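Local coordinates for peptidoglycan glycosyltransferase (Burkholderia ambifaria, PDB 5UY7), which belongs to the penicillin-binding proteins and carries a transpeptidase-family domain of the beta-lactamase clan, at residues A[274-288]-A[425-438]. Numbering follows the deposited sequence.
With SO4 (sulfate ion), chain C.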
# COMPACT_ATOMS: atom_id res chain seq x y z
N PRO A 274 0.27 -3.78 6.49
CA PRO A 274 -0.53 -4.93 6.06
C PRO A 274 0.29 -6.13 5.62
O PRO A 274 -0.20 -7.25 5.71
CB PRO A 274 -1.35 -4.36 4.90
CG PRO A 274 -1.49 -2.93 5.25
CD PRO A 274 -0.16 -2.55 5.79
N PHE A 275 1.52 -5.92 5.13
CA PHE A 275 2.33 -7.07 4.71
C PHE A 275 2.95 -7.78 5.91
O PHE A 275 3.07 -9.00 5.91
CB PHE A 275 3.41 -6.64 3.72
CG PHE A 275 2.85 -6.18 2.41
CD1 PHE A 275 2.27 -7.10 1.54
CD2 PHE A 275 2.85 -4.84 2.06
CE1 PHE A 275 1.70 -6.68 0.34
CE2 PHE A 275 2.29 -4.42 0.86
CZ PHE A 275 1.72 -5.35 -0.00
N THR A 276 3.35 -7.02 6.93
CA THR A 276 3.78 -7.63 8.18
C THR A 276 2.71 -8.55 8.73
O THR A 276 2.98 -9.70 9.09
CB THR A 276 4.10 -6.54 9.20
OG1 THR A 276 5.17 -5.72 8.71
CG2 THR A 276 4.53 -7.15 10.53
N VAL A 277 1.46 -8.06 8.75
CA VAL A 277 0.35 -8.83 9.27
C VAL A 277 0.02 -9.98 8.32
O VAL A 277 -0.20 -11.11 8.77
CB VAL A 277 -0.86 -7.91 9.50
CG1 VAL A 277 -2.14 -8.72 9.67
CG2 VAL A 277 -0.62 -7.02 10.70
N SER A 278 0.01 -9.72 7.01
CA SER A 278 -0.26 -10.79 6.05
C SER A 278 0.68 -11.98 6.27
O SER A 278 0.24 -13.14 6.29
CB SER A 278 -0.11 -10.28 4.61
OG SER A 278 -1.13 -9.36 4.27
N LEU A 279 1.98 -11.71 6.41
CA LEU A 279 2.92 -12.81 6.54
C LEU A 279 2.71 -13.58 7.84
O LEU A 279 2.73 -14.81 7.84
CB LEU A 279 4.36 -12.29 6.45
CG LEU A 279 5.43 -13.38 6.49
CD1 LEU A 279 5.30 -14.35 5.32
CD2 LEU A 279 6.81 -12.73 6.52
N ALA A 280 2.49 -12.88 8.95
CA ALA A 280 2.27 -13.58 10.22
C ALA A 280 1.01 -14.43 10.18
O ALA A 280 0.97 -15.53 10.75
CB ALA A 280 2.22 -12.57 11.37
N LEU A 281 -0.05 -13.94 9.53
CA LEU A 281 -1.23 -14.78 9.32
C LEU A 281 -0.89 -15.99 8.45
O LEU A 281 -1.27 -17.12 8.78
CB LEU A 281 -2.34 -13.96 8.65
CG LEU A 281 -2.92 -12.82 9.49
CD1 LEU A 281 -3.81 -11.94 8.62
CD2 LEU A 281 -3.73 -13.42 10.64
N ASP A 282 -0.18 -15.76 7.34
CA ASP A 282 0.10 -16.83 6.40
C ASP A 282 0.97 -17.91 7.02
O ASP A 282 0.83 -19.10 6.70
CB ASP A 282 0.78 -16.24 5.16
CG ASP A 282 0.28 -16.86 3.87
OD1 ASP A 282 -0.95 -17.00 3.70
OD2 ASP A 282 1.13 -17.22 3.03
N LEU A 283 1.90 -17.52 7.90
CA LEU A 283 2.76 -18.47 8.59
C LEU A 283 2.08 -19.09 9.80
O LEU A 283 2.71 -19.90 10.49
CB LEU A 283 4.06 -17.78 9.02
CG LEU A 283 4.94 -17.34 7.85
CD1 LEU A 283 6.16 -16.56 8.32
CD2 LEU A 283 5.36 -18.57 7.06
N HIS A 284 0.82 -18.73 10.07
CA HIS A 284 0.04 -19.23 11.20
C HIS A 284 0.62 -18.80 12.54
O HIS A 284 0.35 -19.44 13.56
CB HIS A 284 -0.10 -20.76 11.13
CG HIS A 284 -0.51 -21.27 9.78
ND1 HIS A 284 -1.73 -20.96 9.21
CD2 HIS A 284 0.13 -22.06 8.89
CE1 HIS A 284 -1.82 -21.54 8.03
NE2 HIS A 284 -0.70 -22.21 7.81
N ARG A 285 1.41 -17.72 12.57
CA ARG A 285 1.94 -17.22 13.84
C ARG A 285 0.87 -16.51 14.66
O ARG A 285 0.90 -16.55 15.90
CB ARG A 285 3.12 -16.28 13.60
CG ARG A 285 4.26 -16.89 12.79
CD ARG A 285 5.05 -17.94 13.57
NE ARG A 285 5.64 -18.88 12.63
CZ ARG A 285 6.74 -18.62 11.93
NH1 ARG A 285 7.39 -17.48 12.12
NH2 ARG A 285 7.20 -19.50 11.05
N VAL A 286 -0.05 -15.83 13.99
CA VAL A 286 -1.17 -15.15 14.63
C VAL A 286 -2.42 -15.43 13.81
O VAL A 286 -2.34 -15.91 12.67
CB VAL A 286 -0.97 -13.62 14.74
CG1 VAL A 286 0.33 -13.28 15.46
CG2 VAL A 286 -0.98 -12.98 13.36
N THR A 287 -3.56 -15.11 14.39
CA THR A 287 -4.85 -15.12 13.70
C THR A 287 -5.42 -13.71 13.78
O THR A 287 -4.90 -12.88 14.54
CB THR A 287 -5.80 -16.11 14.34
OG1 THR A 287 -6.07 -15.68 15.68
CG2 THR A 287 -5.20 -17.51 14.33
N PRO A 288 -6.49 -13.39 13.04
CA PRO A 288 -7.01 -12.02 13.10
C PRO A 288 -7.43 -11.59 14.49
O PRO A 288 -7.38 -10.39 14.80
CB PRO A 288 -8.20 -12.05 12.13
CG PRO A 288 -7.84 -13.13 11.15
CD PRO A 288 -7.15 -14.18 11.98
N VAL A 425 1.88 -15.09 -3.29
CA VAL A 425 2.56 -14.45 -2.17
C VAL A 425 1.96 -14.89 -0.84
O VAL A 425 2.69 -15.21 0.10
CB VAL A 425 2.49 -12.92 -2.32
CG1 VAL A 425 3.06 -12.25 -1.08
CG2 VAL A 425 3.27 -12.50 -3.55
N PHE A 426 0.63 -14.92 -0.76
CA PHE A 426 -0.11 -15.36 0.42
C PHE A 426 -1.21 -16.30 -0.04
O PHE A 426 -1.54 -16.37 -1.23
CB PHE A 426 -0.72 -14.17 1.18
CG PHE A 426 0.28 -13.09 1.52
CD1 PHE A 426 1.35 -13.36 2.36
CD2 PHE A 426 0.13 -11.80 1.03
CE1 PHE A 426 2.27 -12.36 2.68
CE2 PHE A 426 1.05 -10.80 1.34
CZ PHE A 426 2.12 -11.08 2.17
N THR A 427 -1.81 -17.04 0.89
CA THR A 427 -2.98 -17.83 0.54
C THR A 427 -4.19 -16.92 0.36
O THR A 427 -4.20 -15.78 0.85
CB THR A 427 -3.30 -18.87 1.62
OG1 THR A 427 -3.60 -18.19 2.85
CG2 THR A 427 -2.13 -19.82 1.82
N PRO A 428 -5.21 -17.39 -0.35
CA PRO A 428 -6.44 -16.58 -0.47
C PRO A 428 -7.06 -16.24 0.88
O PRO A 428 -7.61 -15.15 1.05
CB PRO A 428 -7.36 -17.47 -1.31
CG PRO A 428 -6.43 -18.33 -2.11
CD PRO A 428 -5.23 -18.57 -1.24
N THR A 429 -6.99 -17.17 1.83
CA THR A 429 -7.56 -16.91 3.15
C THR A 429 -6.89 -15.72 3.81
O THR A 429 -7.55 -14.80 4.31
CB THR A 429 -7.44 -18.15 4.03
OG1 THR A 429 -8.27 -19.18 3.50
CG2 THR A 429 -7.85 -17.83 5.46
N THR A 430 -5.55 -15.70 3.79
CA THR A 430 -4.82 -14.56 4.33
C THR A 430 -5.22 -13.27 3.63
O THR A 430 -5.49 -12.25 4.28
CB THR A 430 -3.32 -14.78 4.20
OG1 THR A 430 -2.96 -15.87 5.04
CG2 THR A 430 -2.53 -13.52 4.61
N ALA A 431 -5.26 -13.29 2.29
CA ALA A 431 -5.56 -12.06 1.56
C ALA A 431 -6.94 -11.55 1.91
O ALA A 431 -7.13 -10.34 2.10
CB ALA A 431 -5.43 -12.30 0.05
N ARG A 432 -7.91 -12.45 2.03
CA ARG A 432 -9.27 -12.04 2.38
C ARG A 432 -9.32 -11.44 3.78
O ARG A 432 -9.97 -10.41 4.00
CB ARG A 432 -10.22 -13.24 2.28
N GLU A 433 -8.61 -12.07 4.73
CA GLU A 433 -8.56 -11.54 6.10
C GLU A 433 -7.98 -10.13 6.12
O GLU A 433 -8.49 -9.25 6.82
CB GLU A 433 -7.72 -12.47 6.99
CG GLU A 433 -8.42 -13.76 7.36
CD GLU A 433 -7.50 -14.76 8.05
OE1 GLU A 433 -6.26 -14.63 7.92
OE2 GLU A 433 -8.02 -15.68 8.73
N VAL A 434 -6.92 -9.89 5.34
CA VAL A 434 -6.29 -8.58 5.36
C VAL A 434 -7.16 -7.55 4.64
O VAL A 434 -7.23 -6.39 5.06
CB VAL A 434 -4.87 -8.67 4.79
CG1 VAL A 434 -4.25 -7.30 4.62
CG2 VAL A 434 -4.02 -9.51 5.73
N ARG A 435 -7.87 -7.95 3.57
CA ARG A 435 -8.76 -6.99 2.92
C ARG A 435 -9.83 -6.51 3.90
O ARG A 435 -10.16 -5.31 3.92
CB ARG A 435 -9.41 -7.61 1.68
CG ARG A 435 -8.43 -7.78 0.50
CD ARG A 435 -9.15 -7.95 -0.84
NE ARG A 435 -10.09 -9.07 -0.86
CZ ARG A 435 -9.75 -10.34 -1.06
NH1 ARG A 435 -8.49 -10.69 -1.23
NH2 ARG A 435 -10.70 -11.27 -1.08
N THR A 436 -10.36 -7.42 4.74
CA THR A 436 -11.30 -7.02 5.78
C THR A 436 -10.67 -5.99 6.71
O THR A 436 -11.30 -4.98 7.07
CB THR A 436 -11.78 -8.26 6.54
OG1 THR A 436 -12.50 -9.12 5.63
CG2 THR A 436 -12.69 -7.90 7.73
N MET A 437 -9.41 -6.22 7.10
CA MET A 437 -8.72 -5.27 7.97
C MET A 437 -8.51 -3.93 7.27
O MET A 437 -8.62 -2.87 7.90
CB MET A 437 -7.38 -5.85 8.43
CG MET A 437 -7.54 -7.12 9.25
SD MET A 437 -5.90 -7.79 9.58
CE MET A 437 -6.32 -9.31 10.44
N LEU A 438 -8.20 -3.95 5.98
CA LEU A 438 -7.96 -2.69 5.27
C LEU A 438 -9.22 -1.83 5.21
O LEU A 438 -9.11 -0.60 5.19
CB LEU A 438 -7.46 -2.97 3.85
CG LEU A 438 -6.04 -3.51 3.71
CD1 LEU A 438 -5.74 -3.76 2.24
CD2 LEU A 438 -4.99 -2.57 4.32
S SO4 C . -9.46 -16.34 15.48
O1 SO4 C . -9.54 -17.47 14.56
O2 SO4 C . -10.76 -16.11 16.11
O3 SO4 C . -9.09 -15.14 14.72
O4 SO4 C . -8.46 -16.61 16.51
O HOH W 1 3.72 -16.28 2.86
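Asp282, near the end of helix 274-282, meets the start of helix 428-438, where the CA atoms of Asp282 and Thr430 lie 5.8 Å apart; the axes run mostly antiparallel, at 140°, and approach to 9.3 Å. A carboxylate suits this place because donors of the incoming helix start converge on it. Asp282 OD1 takes the backbone N-H of the N-cap residue Thr427 in a nearly straight bond (N to OD1 2.9 Å), met on the syn side and 24° out of the carboxylate plane, and the hydroxyl of Thr430 on its anti lone pair (OG1 to OD1 2.7 Å). The negative charge beside this helix N-terminus is probably favoured by its dipole. Asp282 OD2 turns to a water, which also donates to Val425 O.

Beside this polar cluster, Phe426 lays one ring face on Ser278 CB, 3.5 Å from the centroid, a CH-pi contact; the short serine side chain lets the ring settle close to the helix, while its edge meets Phe275 CD1. Beside its own backbone N (chi1 -68°), Ser278 OG turns back to Pro274 O, so the buried hydroxyl is satisfied within its helix and can lie against Val434 CG2. Leu281, branched and apolar, fits as a knob among Thr430, Glu433, Val434 and Met437, its CD1 3.8 Å from Val434 CG2. Farther along helix 428-438, the extended Met437 places CE 3.7 Å from Pro288 CB, in the loop after the first helix, while Leu438 crosses Pro274, at that helix's start, at about a right angle (CD2 to CG 3.6 Å).

This buried helix pair lies in the transpeptidase domain; Ser270, just before helix 273-282, and Lys273, its first residue, are consistent with the SxxK motif of penicillin-binding proteins.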